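PUM-HD domain-containing protein (Caenorhabditis elegans, PDB 7CGF) probably binds the 3' untranslated regions of messenger RNAs through the Pumilio homology domain of this construct, here holding a short RNA strand. Local coordinates at residues Q235-H240 and M247-R252; Y229-V234 and S266-E271; K272-G277 and S283-A288. The protein carries 2 engineered substitutions. One frame throughout, in Å; residues are numbered along the deposited sequence.

All three contacts lie within the one Pumilio homology domain, and helices 230-240 and 266-276 tie them together. Contact 2 sets these two helices side by side over the RNA. Contact 1 packs helix 230-240 against helix 243-255 and is nested in the loop that contact 2 closes; contact 3 follows both along the chain and packs helix 266-276 against helix 279-290. Centres 1 and 2, and likewise 1 and 3, lie about 10 Å apart, and centres 2 and 3 about 14 Å. Contact 2 and the Glu239-Lys272 salt bridge, between contacts 1 and 3, join the base-reading helices to each other; contacts 1 and 3 join them to the layer behind.

Contact 1. Residues Q235-H240 and M247-R252; sequences QHVIEH and MVIVTR. With nucleotides of chain B.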
loop_
_atom_site.group_PDB
_atom_site.type_symbol
_atom_site.label_atom_id
_atom_site.label_comp_id
_atom_site.label_asym_id
_atom_site.label_seq_id
_atom_site.Cartn_x
_atom_site.Cartn_y
_atom_site.Cartn_z
ATOM N N GLN A 235 -1.019 2.931 12.606
ATOM C CA GLN A 235 0.051 1.966 12.823
ATOM C C GLN A 235 1.313 2.365 12.061
ATOM O O GLN A 235 2.427 2.198 12.571
ATOM C CB GLN A 235 -0.411 0.563 12.439
ATOM C CG GLN A 235 -1.448 0.057 13.427
ATOM C CD GLN A 235 -1.846 -1.351 13.106
ATOM O OE1 GLN A 235 -1.038 -2.279 13.217
ATOM N NE2 GLN A 235 -3.080 -1.515 12.646
ATOM N N HIS A 236 1.154 2.961 10.880
ATOM C CA HIS A 236 2.313 3.426 10.122
ATOM C C HIS A 236 2.996 4.618 10.786
ATOM O O HIS A 236 4.224 4.741 10.683
ATOM C CB HIS A 236 1.897 3.753 8.687
ATOM C CG HIS A 236 1.951 2.567 7.775
ATOM N ND1 HIS A 236 1.140 1.464 7.940
ATOM C CD2 HIS A 236 2.759 2.284 6.723
ATOM C CE1 HIS A 236 1.428 0.565 7.015
ATOM N NE2 HIS A 236 2.411 1.035 6.268
ATOM N N VAL A 237 2.232 5.503 11.443
ATOM C CA VAL A 237 2.828 6.590 12.234
ATOM C C VAL A 237 3.677 6.026 13.367
ATOM O O VAL A 237 4.809 6.466 13.593
ATOM C CB VAL A 237 1.746 7.533 12.781
ATOM C CG1 VAL A 237 2.409 8.636 13.670
ATOM C CG2 VAL A 237 0.979 8.163 11.636
ATOM N N ILE A 238 3.136 5.050 14.110
ATOM C CA ILE A 238 3.911 4.418 15.176
ATOM C C ILE A 238 5.241 3.894 14.648
ATOM O O ILE A 238 6.302 4.113 15.251
ATOM C CB ILE A 238 3.081 3.303 15.840
ATOM C CG1 ILE A 238 1.921 3.935 16.615
ATOM C CG2 ILE A 238 3.974 2.451 16.769
ATOM C CD1 ILE A 238 0.762 2.962 16.953
ATOM N N GLU A 239 5.218 3.235 13.498
ATOM C CA GLU A 239 6.452 2.638 12.999
ATOM C C GLU A 239 7.397 3.679 12.415
ATOM O O GLU A 239 8.605 3.634 12.674
ATOM C CB GLU A 239 6.139 1.570 11.963
ATOM C CG GLU A 239 7.395 0.881 11.466
ATOM C CD GLU A 239 7.117 -0.399 10.736
ATOM O OE1 GLU A 239 5.942 -0.831 10.689
ATOM O OE2 GLU A 239 8.087 -0.987 10.216
ATOM N N HIS A 240 6.873 4.628 11.640
ATOM C CA HIS A 240 7.705 5.509 10.824
ATOM C C HIS A 240 7.808 6.933 11.354
ATOM O O HIS A 240 8.530 7.747 10.763
ATOM C CB HIS A 240 7.179 5.517 9.382
ATOM C CG HIS A 240 7.243 4.181 8.722
ATOM N ND1 HIS A 240 8.424 3.641 8.264
ATOM C CD2 HIS A 240 6.278 3.270 8.441
ATOM C CE1 HIS A 240 8.186 2.456 7.727
ATOM N NE2 HIS A 240 6.892 2.204 7.826
ATOM N N MET A 247 5.720 8.815 21.629
ATOM C CA MET A 247 5.395 9.218 22.994
ATOM C C MET A 247 3.995 9.816 23.071
ATOM O O MET A 247 3.216 9.479 23.971
ATOM C CB MET A 247 6.452 10.200 23.524
ATOM C CG MET A 247 6.097 10.856 24.855
ATOM S SD MET A 247 5.866 9.628 26.157
ATOM C CE MET A 247 7.242 8.615 25.877
ATOM N N VAL A 248 3.638 10.684 22.119
ATOM C CA VAL A 248 2.311 11.279 22.164
ATOM C C VAL A 248 1.251 10.193 22.017
ATOM O O VAL A 248 0.238 10.190 22.734
ATOM C CB VAL A 248 2.183 12.370 21.083
ATOM C CG1 VAL A 248 0.740 12.793 20.924
ATOM C CG2 VAL A 248 3.034 13.575 21.462
ATOM N N ILE A 249 1.484 9.240 21.107
ATOM C CA ILE A 249 0.493 8.191 20.859
ATOM C C ILE A 249 0.375 7.279 22.071
ATOM O O ILE A 249 -0.728 6.985 22.542
ATOM C CB ILE A 249 0.841 7.407 19.583
ATOM C CG1 ILE A 249 0.569 8.280 18.351
ATOM C CG2 ILE A 249 0.012 6.127 19.491
ATOM C CD1 ILE A 249 1.090 7.675 17.063
ATOM N N VAL A 250 1.517 6.862 22.630
ATOM C CA VAL A 250 1.483 5.938 23.762
ATOM C C VAL A 250 0.882 6.611 24.981
ATOM O O VAL A 250 0.176 5.969 25.771
ATOM C CB VAL A 250 2.898 5.400 24.043
ATOM C CG1 VAL A 250 2.957 4.689 25.398
ATOM C CG2 VAL A 250 3.329 4.483 22.907
ATOM N N THR A 251 1.162 7.905 25.172
ATOM C CA THR A 251 0.542 8.628 26.276
ATOM C C THR A 251 -0.965 8.659 26.112
ATOM O O THR A 251 -1.708 8.419 27.070
ATOM C CB THR A 251 1.097 10.052 26.365
ATOM O OG1 THR A 251 2.500 10.002 26.634
ATOM C CG2 THR A 251 0.412 10.852 27.461
ATOM N N ARG A 252 -1.436 8.937 24.894
ATOM C CA ARG A 252 -2.876 9.009 24.667
ATOM C C ARG A 252 -3.537 7.645 24.836
ATOM O O ARG A 252 -4.618 7.545 25.434
ATOM C CB ARG A 252 -3.162 9.574 23.278
ATOM C CG ARG A 252 -4.635 9.860 23.065
ATOM C CD ARG A 252 -4.862 10.871 21.964
ATOM N NE ARG A 252 -6.269 11.249 21.908
ATOM C CZ ARG A 252 -6.766 12.344 22.471
ATOM N NH1 ARG A 252 -5.960 13.184 23.112
ATOM N NH2 ARG A 252 -8.063 12.605 22.382
ATOM P P U B 3 -12.367 -10.100 11.643
ATOM O OP1 U B 3 -13.447 -9.559 10.780
ATOM O OP2 U B 3 -11.827 -11.452 11.415
ATOM O "O5'" U B 3 -11.077 -9.165 11.629
ATOM C "C5'" U B 3 -10.258 -9.057 10.478
ATOM C "C4'" U B 3 -10.266 -7.632 10.003
ATOM O "O4'" U B 3 -9.668 -6.781 11.009
ATOM C "C3'" U B 3 -9.472 -7.332 8.747
ATOM O "O3'" U B 3 -10.212 -7.674 7.590
ATOM C "C2'" U B 3 -9.222 -5.830 8.863
ATOM O "O2'" U B 3 -10.353 -5.113 8.398
ATOM C "C1'" U B 3 -9.132 -5.630 10.381
ATOM N N1 U B 3 -7.759 -5.362 10.869
ATOM C C2 U B 3 -7.477 -4.007 10.956
ATOM O O2 U B 3 -8.308 -3.171 10.641
ATOM N N3 U B 3 -6.223 -3.697 11.415
ATOM C C4 U B 3 -5.238 -4.588 11.765
ATOM O O4 U B 3 -4.147 -4.181 12.158
ATOM C C5 U B 3 -5.604 -5.975 11.647
ATOM C C6 U B 3 -6.825 -6.307 11.202
#
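Ile249 drives its CD1 methyl between Val237 and Ile238, and this is where the two segments pack tightly. CD1 lies 3.8 Å from CG1 of Val237, and the same methyl is 3.9 Å from CG1 of Ile238. The branch methyl CG2 of Ile249 completes the grip, 4.1 Å from Ile238 CD1. Placement follows from the torsions: CG1 of Ile249 stands opposite the carbonyl carbon (chi1 -72°) and the chain then runs on extended (chi2 171°), which carries CD1 across to helix 230-240. All three residues are buried, yet the segments bury only 120 Å² between them, with Leu202, Ile214 and Ile217 adding apolar cover round Val237. Away from this apolar spot the outer side of helix 243-255 faces solvent, where exposed Arg252 pairs with Asp222, while Gln235 leaves the opposite flank of its own helix for the RNA. Its extended chain carries the amide to the base, where NE2 donates an N-H to O4 of U3 of chain B at 2.9 Å, nearly straight at 169°. An alanine here would probably leave uracil O4 without this donor. One helix thus combines an apolar back, seated on its neighbour, with a base-reading front, as in the two-layered helical repeats of the Pumilio RNA-binding domain.

Contact 2. Residues Y229-V234 and S266-E271; sequences YGNYVV and SSNVIE. With nucleotides of chain B.
The helix carrying Asn231 and Val234 runs almost parallel to the one carrying Val269, the short axes 9.0 Å apart at closest and inclined by 15°. Between them the apolar touch is small: CG1 of Val234 meets CG1 of Val269 at 3.7 Å, the two side chains crossing at about a right angle, and the second methyl of Val269 leans toward the backbone oxygen of Asn231. Phe221, Ile224 and Ala225 cover Val234 further. On the RNA side the same turns present polar groups to chain B. Asn231 has CG tucked between its backbone N and carbonyl carbon (chi1 81°), and its amide pairs with uracil twice: OD1 accepts from N3 of U3 of chain B at 2.9 Å (164° at the hydrogen), while ND2 donates to O2 of U3 at 3.0 Å along a more bent path. ND2 also donates to Asn227 O, a second bond that helps fix the amide's rotation. Tyr232 spreads one ring face under the adenine of A4 of chain B, whose C5 lies 3.3 Å above the ring plane, while the hydroxyl end reaches U3 obliquely. From the neighbouring helix, CB of Asn268 packs against the O4 side of U3. Guanine is read by two residues of that helix: OE2 of Glu271 takes N1 of G2 of chain B at 2.7 Å and its N2 at 2.9 Å, and OG of Ser267 receives N2 of G2, also at 2.9 Å. Glu271 thus holds two donors with a single oxygen, an arrangement a negative charge would probably favour. Helices that each read a base in turn, with side chains set between neighbouring bases, form the modular recognition surface of Pumilio proteins.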
loop_
_atom_site.group_PDB
_atom_site.type_symbol
_atom_site.label_atom_id
_atom_site.label_comp_id
_atom_site.label_asym_id
_atom_site.label_seq_id
_atom_site.Cartn_x
_atom_site.Cartn_y
_atom_site.Cartn_z
ATOM N N TYR A 229 -9.914 1.819 7.978
ATOM C CA TYR A 229 -8.689 2.073 7.217
ATOM C C TYR A 229 -7.696 2.919 7.993
ATOM O O TYR A 229 -6.485 2.667 7.929
ATOM C CB TYR A 229 -9.013 2.772 5.898
ATOM C CG TYR A 229 -10.011 1.988 5.083
ATOM C CD1 TYR A 229 -9.708 0.712 4.652
ATOM C CD2 TYR A 229 -11.251 2.520 4.779
ATOM C CE1 TYR A 229 -10.626 -0.021 3.909
ATOM C CE2 TYR A 229 -12.174 1.791 4.045
ATOM C CZ TYR A 229 -11.850 0.526 3.629
ATOM O OH TYR A 229 -12.754 -0.215 2.896
ATOM N N GLY A 230 -8.202 3.892 8.748
ATOM C CA GLY A 230 -7.325 4.814 9.452
ATOM C C GLY A 230 -6.455 4.129 10.483
ATOM O O GLY A 230 -5.360 4.603 10.786
ATOM N N ASN A 231 -6.910 2.993 11.022
ATOM C CA ASN A 231 -6.093 2.346 12.042
ATOM C C ASN A 231 -4.764 1.878 11.460
ATOM O O ASN A 231 -3.742 1.907 12.157
ATOM C CB ASN A 231 -6.854 1.194 12.720
ATOM C CG ASN A 231 -6.835 -0.088 11.915
ATOM O OD1 ASN A 231 -5.934 -0.918 12.067
ATOM N ND2 ASN A 231 -7.827 -0.257 11.062
ATOM N N TYR A 232 -4.744 1.508 10.175
ATOM C CA TYR A 232 -3.481 1.174 9.525
ATOM C C TYR A 232 -2.611 2.403 9.326
ATOM O O TYR A 232 -1.380 2.308 9.402
ATOM C CB TYR A 232 -3.733 0.529 8.174
ATOM C CG TYR A 232 -4.410 -0.825 8.255
ATOM C CD1 TYR A 232 -3.669 -1.964 8.521
ATOM C CD2 TYR A 232 -5.776 -0.951 8.034
ATOM C CE1 TYR A 232 -4.262 -3.211 8.562
ATOM C CE2 TYR A 232 -6.390 -2.213 8.079
ATOM C CZ TYR A 232 -5.619 -3.326 8.350
ATOM O OH TYR A 232 -6.221 -4.571 8.382
ATOM N N VAL A 233 -3.226 3.558 9.059
ATOM C CA VAL A 233 -2.452 4.795 8.945
ATOM C C VAL A 233 -1.757 5.101 10.266
ATOM O O VAL A 233 -0.568 5.436 10.305
ATOM C CB VAL A 233 -3.367 5.951 8.496
ATOM C CG1 VAL A 233 -2.680 7.306 8.649
ATOM C CG2 VAL A 233 -3.833 5.739 7.039
ATOM N N VAL A 234 -2.498 4.990 11.370
ATOM C CA VAL A 234 -1.908 5.227 12.682
ATOM C C VAL A 234 -0.815 4.204 12.979
ATOM O O VAL A 234 0.228 4.551 13.542
ATOM C CB VAL A 234 -2.991 5.220 13.771
ATOM C CG1 VAL A 234 -2.343 5.185 15.170
ATOM C CG2 VAL A 234 -3.890 6.446 13.627
ATOM N N SER A 266 -9.257 0.223 16.778
ATOM C CA SER A 266 -8.231 0.823 17.627
ATOM C C SER A 266 -7.501 -0.199 18.491
ATOM O O SER A 266 -6.375 0.076 18.913
ATOM C CB SER A 266 -8.837 1.928 18.507
ATOM O OG SER A 266 -9.851 1.450 19.387
ATOM N N SER A 267 -8.102 -1.366 18.769
ATOM C CA SER A 267 -7.378 -2.403 19.502
ATOM C C SER A 267 -6.073 -2.768 18.802
ATOM O O SER A 267 -5.070 -3.040 19.471
ATOM C CB SER A 267 -8.263 -3.646 19.695
ATOM O OG SER A 267 -8.605 -4.253 18.453
ATOM N N ASN A 268 -6.046 -2.728 17.465
ATOM C CA ASN A 268 -4.819 -3.050 16.747
ATOM C C ASN A 268 -3.754 -1.991 16.956
ATOM O O ASN A 268 -2.557 -2.293 16.869
ATOM C CB ASN A 268 -5.097 -3.190 15.244
ATOM C CG ASN A 268 -6.141 -4.257 14.942
ATOM O OD1 ASN A 268 -7.293 -3.953 14.577
ATOM N ND2 ASN A 268 -5.756 -5.508 15.119
ATOM N N VAL A 269 -4.166 -0.748 17.183
ATOM C CA VAL A 269 -3.203 0.325 17.425
ATOM C C VAL A 269 -2.429 0.069 18.716
ATOM O O VAL A 269 -1.208 0.253 18.765
ATOM C CB VAL A 269 -3.932 1.681 17.433
ATOM C CG1 VAL A 269 -3.017 2.820 17.927
ATOM C CG2 VAL A 269 -4.486 1.980 16.047
ATOM N N ILE A 270 -3.109 -0.402 19.768
ATOM C CA ILE A 270 -2.386 -0.717 21.004
ATOM C C ILE A 270 -1.392 -1.839 20.758
ATOM O O ILE A 270 -0.263 -1.802 21.252
ATOM C CB ILE A 270 -3.347 -1.088 22.147
ATOM C CG1 ILE A 270 -4.416 -0.038 22.328
ATOM C CG2 ILE A 270 -2.561 -1.264 23.460
ATOM C CD1 ILE A 270 -5.368 -0.374 23.449
ATOM N N GLU A 271 -1.795 -2.861 19.997
ATOM C CA GLU A 271 -0.875 -3.947 19.699
ATOM C C GLU A 271 0.368 -3.431 18.993
ATOM O O GLU A 271 1.486 -3.861 19.295
ATOM C CB GLU A 271 -1.571 -5.016 18.858
ATOM C CG GLU A 271 -2.662 -5.728 19.626
ATOM C CD GLU A 271 -3.156 -6.980 18.913
ATOM O OE1 GLU A 271 -2.341 -7.648 18.238
ATOM O OE2 GLU A 271 -4.360 -7.287 19.025
ATOM P P U B 3 -12.367 -10.100 11.643
ATOM O OP1 U B 3 -13.447 -9.559 10.780
ATOM O OP2 U B 3 -11.827 -11.452 11.415
ATOM O "O5'" U B 3 -11.077 -9.165 11.629
ATOM C "C5'" U B 3 -10.258 -9.057 10.478
ATOM C "C4'" U B 3 -10.266 -7.632 10.003
ATOM O "O4'" U B 3 -9.668 -6.781 11.009
ATOM C "C3'" U B 3 -9.472 -7.332 8.747
ATOM O "O3'" U B 3 -10.212 -7.674 7.590
ATOM C "C2'" U B 3 -9.222 -5.830 8.863
ATOM O "O2'" U B 3 -10.353 -5.113 8.398
ATOM C "C1'" U B 3 -9.132 -5.630 10.381
ATOM N N1 U B 3 -7.759 -5.362 10.869
ATOM C C2 U B 3 -7.477 -4.007 10.956
ATOM O O2 U B 3 -8.308 -3.171 10.641
ATOM N N3 U B 3 -6.223 -3.697 11.415
ATOM C C4 U B 3 -5.238 -4.588 11.765
ATOM O O4 U B 3 -4.147 -4.181 12.158
ATOM C C5 U B 3 -5.604 -5.975 11.647
ATOM C C6 U B 3 -6.825 -6.307 11.202
ATOM P P A B 4 -9.487 -8.233 6.273
ATOM O OP1 A B 4 -10.551 -8.925 5.509
ATOM O OP2 A B 4 -8.233 -8.943 6.605
ATOM O "O5'" A B 4 -9.117 -6.922 5.464
ATOM C "C5'" A B 4 -10.130 -6.238 4.755
ATOM C "C4'" A B 4 -9.661 -4.916 4.219
ATOM O "O4'" A B 4 -8.767 -4.269 5.153
ATOM C "C3'" A B 4 -8.857 -4.924 2.933
ATOM O "O3'" A B 4 -9.639 -5.166 1.778
ATOM C "C2'" A B 4 -8.243 -3.534 2.953
ATOM O "O2'" A B 4 -9.209 -2.570 2.565
ATOM C "C1'" A B 4 -7.966 -3.347 4.447
ATOM N N9 A B 4 -6.538 -3.500 4.774
ATOM C C8 A B 4 -5.689 -4.542 5.064
ATOM N N7 A B 4 -4.444 -4.133 5.277
ATOM C C5 A B 4 -4.496 -2.743 5.091
ATOM C C6 A B 4 -3.581 -1.671 5.153
ATOM N N6 A B 4 -2.279 -1.757 5.434
ATOM N N1 A B 4 -4.054 -0.435 4.910
ATOM C C2 A B 4 -5.322 -0.241 4.625
ATOM N N3 A B 4 -6.277 -1.160 4.533
ATOM C C4 A B 4 -5.781 -2.376 4.779
ATOM P P G B 2 -12.543 -14.526 15.143
ATOM O OP1 G B 2 -13.305 -14.698 13.884
ATOM O OP2 G B 2 -11.248 -15.215 15.276
ATOM O "O5'" G B 2 -12.291 -12.953 15.274
ATOM C "C5'" G B 2 -13.375 -12.063 15.480
ATOM C "C4'" G B 2 -12.903 -10.632 15.463
ATOM O "O4'" G B 2 -12.008 -10.405 16.580
ATOM C "C3'" G B 2 -12.085 -10.231 14.248
ATOM O "O3'" G B 2 -12.912 -9.933 13.139
ATOM C "C2'" G B 2 -11.270 -9.046 14.775
ATOM O "O2'" G B 2 -12.053 -7.864 14.830
ATOM C "C1'" G B 2 -10.994 -9.488 16.213
ATOM N N9 G B 2 -9.674 -10.131 16.346
ATOM C C8 G B 2 -9.274 -11.405 16.010
ATOM N N7 G B 2 -8.010 -11.637 16.248
ATOM C C5 G B 2 -7.535 -10.437 16.771
ATOM C C6 G B 2 -6.242 -10.066 17.222
ATOM O O6 G B 2 -5.206 -10.736 17.261
ATOM N N1 G B 2 -6.222 -8.744 17.681
ATOM C C2 G B 2 -7.305 -7.910 17.708
ATOM N N2 G B 2 -7.074 -6.671 18.173
ATOM N N3 G B 2 -8.519 -8.238 17.271
ATOM C C4 G B 2 -8.549 -9.512 16.834
#

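Contact 3. Residues K272-G277 and S283-A288; sequences KCLEQG and SMIVGA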
loop_
_atom_site.group_PDB
_atom_site.type_symbol
_atom_site.label_atom_id
_atom_site.label_comp_id
_atom_site.label_asym_id
_atom_site.label_seq_id
_atom_site.Cartn_x
_atom_site.Cartn_y
_atom_site.Cartn_z
ATOM N N LYS A 272 0.191 -2.487 18.065
ATOM C CA LYS A 272 1.333 -1.945 17.345
ATOM C C LYS A 272 2.268 -1.205 18.288
ATOM O O LYS A 272 3.496 -1.279 18.142
ATOM C CB LYS A 272 0.855 -1.022 16.222
ATOM C CG LYS A 272 1.959 -0.537 15.300
ATOM C CD LYS A 272 2.452 -1.646 14.387
ATOM C CE LYS A 272 3.541 -1.120 13.453
ATOM N NZ LYS A 272 4.075 -2.174 12.552
ATOM N N CYS A 273 1.704 -0.460 19.240
ATOM C CA CYS A 273 2.527 0.197 20.259
ATOM C C CYS A 273 3.373 -0.809 21.023
ATOM O O CYS A 273 4.536 -0.535 21.356
ATOM C CB CYS A 273 1.650 0.961 21.243
ATOM S SG CYS A 273 0.851 2.436 20.572
ATOM N N LEU A 274 2.794 -1.964 21.341
ATOM C CA LEU A 274 3.521 -2.951 22.136
ATOM C C LEU A 274 4.604 -3.645 21.321
ATOM O O LEU A 274 5.648 -4.016 21.870
ATOM C CB LEU A 274 2.540 -3.969 22.713
ATOM C CG LEU A 274 1.580 -3.425 23.768
ATOM C CD1 LEU A 274 0.386 -4.352 23.907
ATOM C CD2 LEU A 274 2.266 -3.227 25.129
ATOM N N GLU A 275 4.374 -3.828 20.018
ATOM C CA GLU A 275 5.358 -4.449 19.137
ATOM C C GLU A 275 6.495 -3.489 18.799
ATOM O O GLU A 275 7.655 -3.904 18.717
ATOM C CB GLU A 275 4.668 -4.934 17.855
ATOM C CG GLU A 275 3.543 -5.932 18.090
ATOM C CD GLU A 275 2.640 -6.132 16.872
ATOM O OE1 GLU A 275 2.642 -5.285 15.947
ATOM O OE2 GLU A 275 1.916 -7.148 16.838
ATOM N N GLN A 276 6.187 -2.206 18.619
ATOM C CA GLN A 276 7.165 -1.215 18.173
ATOM C C GLN A 276 7.752 -0.375 19.295
ATOM O O GLN A 276 8.798 0.256 19.092
ATOM C CB GLN A 276 6.526 -0.261 17.158
ATOM C CG GLN A 276 6.160 -0.925 15.857
ATOM C CD GLN A 276 7.333 -1.006 14.908
ATOM O OE1 GLN A 276 8.273 -0.212 14.998
ATOM N NE2 GLN A 276 7.288 -1.965 13.990
ATOM N N GLY A 277 7.108 -0.333 20.456
ATOM C CA GLY A 277 7.499 0.612 21.479
ATOM C C GLY A 277 8.692 0.147 22.296
ATOM O O GLY A 277 8.951 -1.046 22.458
ATOM N N SER A 283 6.058 0.141 29.628
ATOM C CA SER A 283 5.820 0.416 31.043
ATOM C C SER A 283 4.587 1.294 31.252
ATOM O O SER A 283 3.832 1.097 32.210
ATOM C CB SER A 283 7.078 1.067 31.646
ATOM O OG SER A 283 6.864 1.575 32.950
ATOM N N MET A 284 4.371 2.282 30.377
ATOM C CA MET A 284 3.198 3.142 30.512
ATOM C C MET A 284 1.904 2.370 30.273
ATOM O O MET A 284 0.914 2.575 30.990
ATOM C CB MET A 284 3.298 4.315 29.544
ATOM C CG MET A 284 4.459 5.226 29.877
ATOM S SD MET A 284 4.698 6.432 28.588
ATOM C CE MET A 284 3.075 7.196 28.629
ATOM N N ILE A 285 1.890 1.505 29.254
ATOM C CA ILE A 285 0.693 0.721 28.944
ATOM C C ILE A 285 0.427 -0.298 30.048
ATOM O O ILE A 285 -0.704 -0.426 30.527
ATOM C CB ILE A 285 0.834 0.044 27.570
ATOM C CG1 ILE A 285 0.964 1.098 26.472
ATOM C CG2 ILE A 285 -0.357 -0.888 27.290
ATOM C CD1 ILE A 285 1.380 0.526 25.111
ATOM N N VAL A 286 1.470 -1.014 30.485
ATOM C CA VAL A 286 1.318 -1.970 31.588
ATOM C C VAL A 286 0.820 -1.275 32.855
ATOM O O VAL A 286 -0.077 -1.776 33.548
ATOM C CB VAL A 286 2.640 -2.717 31.837
ATOM C CG1 VAL A 286 2.546 -3.551 33.110
ATOM C CG2 VAL A 286 2.973 -3.614 30.656
ATOM N N GLY A 287 1.385 -0.110 33.180
ATOM C CA GLY A 287 0.953 0.592 34.379
ATOM C C GLY A 287 -0.497 1.025 34.310
ATOM O O GLY A 287 -1.224 0.957 35.304
ATOM N N ALA A 288 -0.940 1.470 33.133
ATOM C CA ALA A 288 -2.344 1.816 32.953
ATOM C C ALA A 288 -3.226 0.595 33.141
ATOM O O ALA A 288 -4.302 0.679 33.750
ATOM C CB ALA A 288 -2.563 2.412 31.559
#
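Cys273 and Leu274 together receive the end of Ile285, the side chain on which the contact between helices 266-276 and 279-290 turns. From CB, which points toward the facing helix, Ile285 forks. The short branch CG2 meets Leu274 at a slant, 4.1 Å from its CD2. The longer branch leaves through CG1, set opposite the carbonyl carbon (chi1 -62°), and continues extended (chi2 169°), so that CD1 is delivered to the facing helix. There this methyl has two neighbours at the same distance: Leu274 CD2 at 3.9 Å and Cys273 CB, likewise 3.9 Å from CD1. CG of Leu274 follows at 4.2 Å from CD1, which therefore lies against the branch point of the leucine as well as its methyl. Both helical segments fall largely within one predicted Pumilio repeat, where a helix near the RNA is backed by a second, outer one, and Ile285 reaches between these layers. All three touching residues are buried, and the segments bury 128 Å² in sum. Neighbouring helices close round them: Cys273 also touches Ile238 and Ile249, Leu274 leans on Met316, and Ile285 meets Ser254. The first helix runs to Gln276, and Gly277 is the first residue to leave helical geometry; a CB on it would clash with Cys273 O.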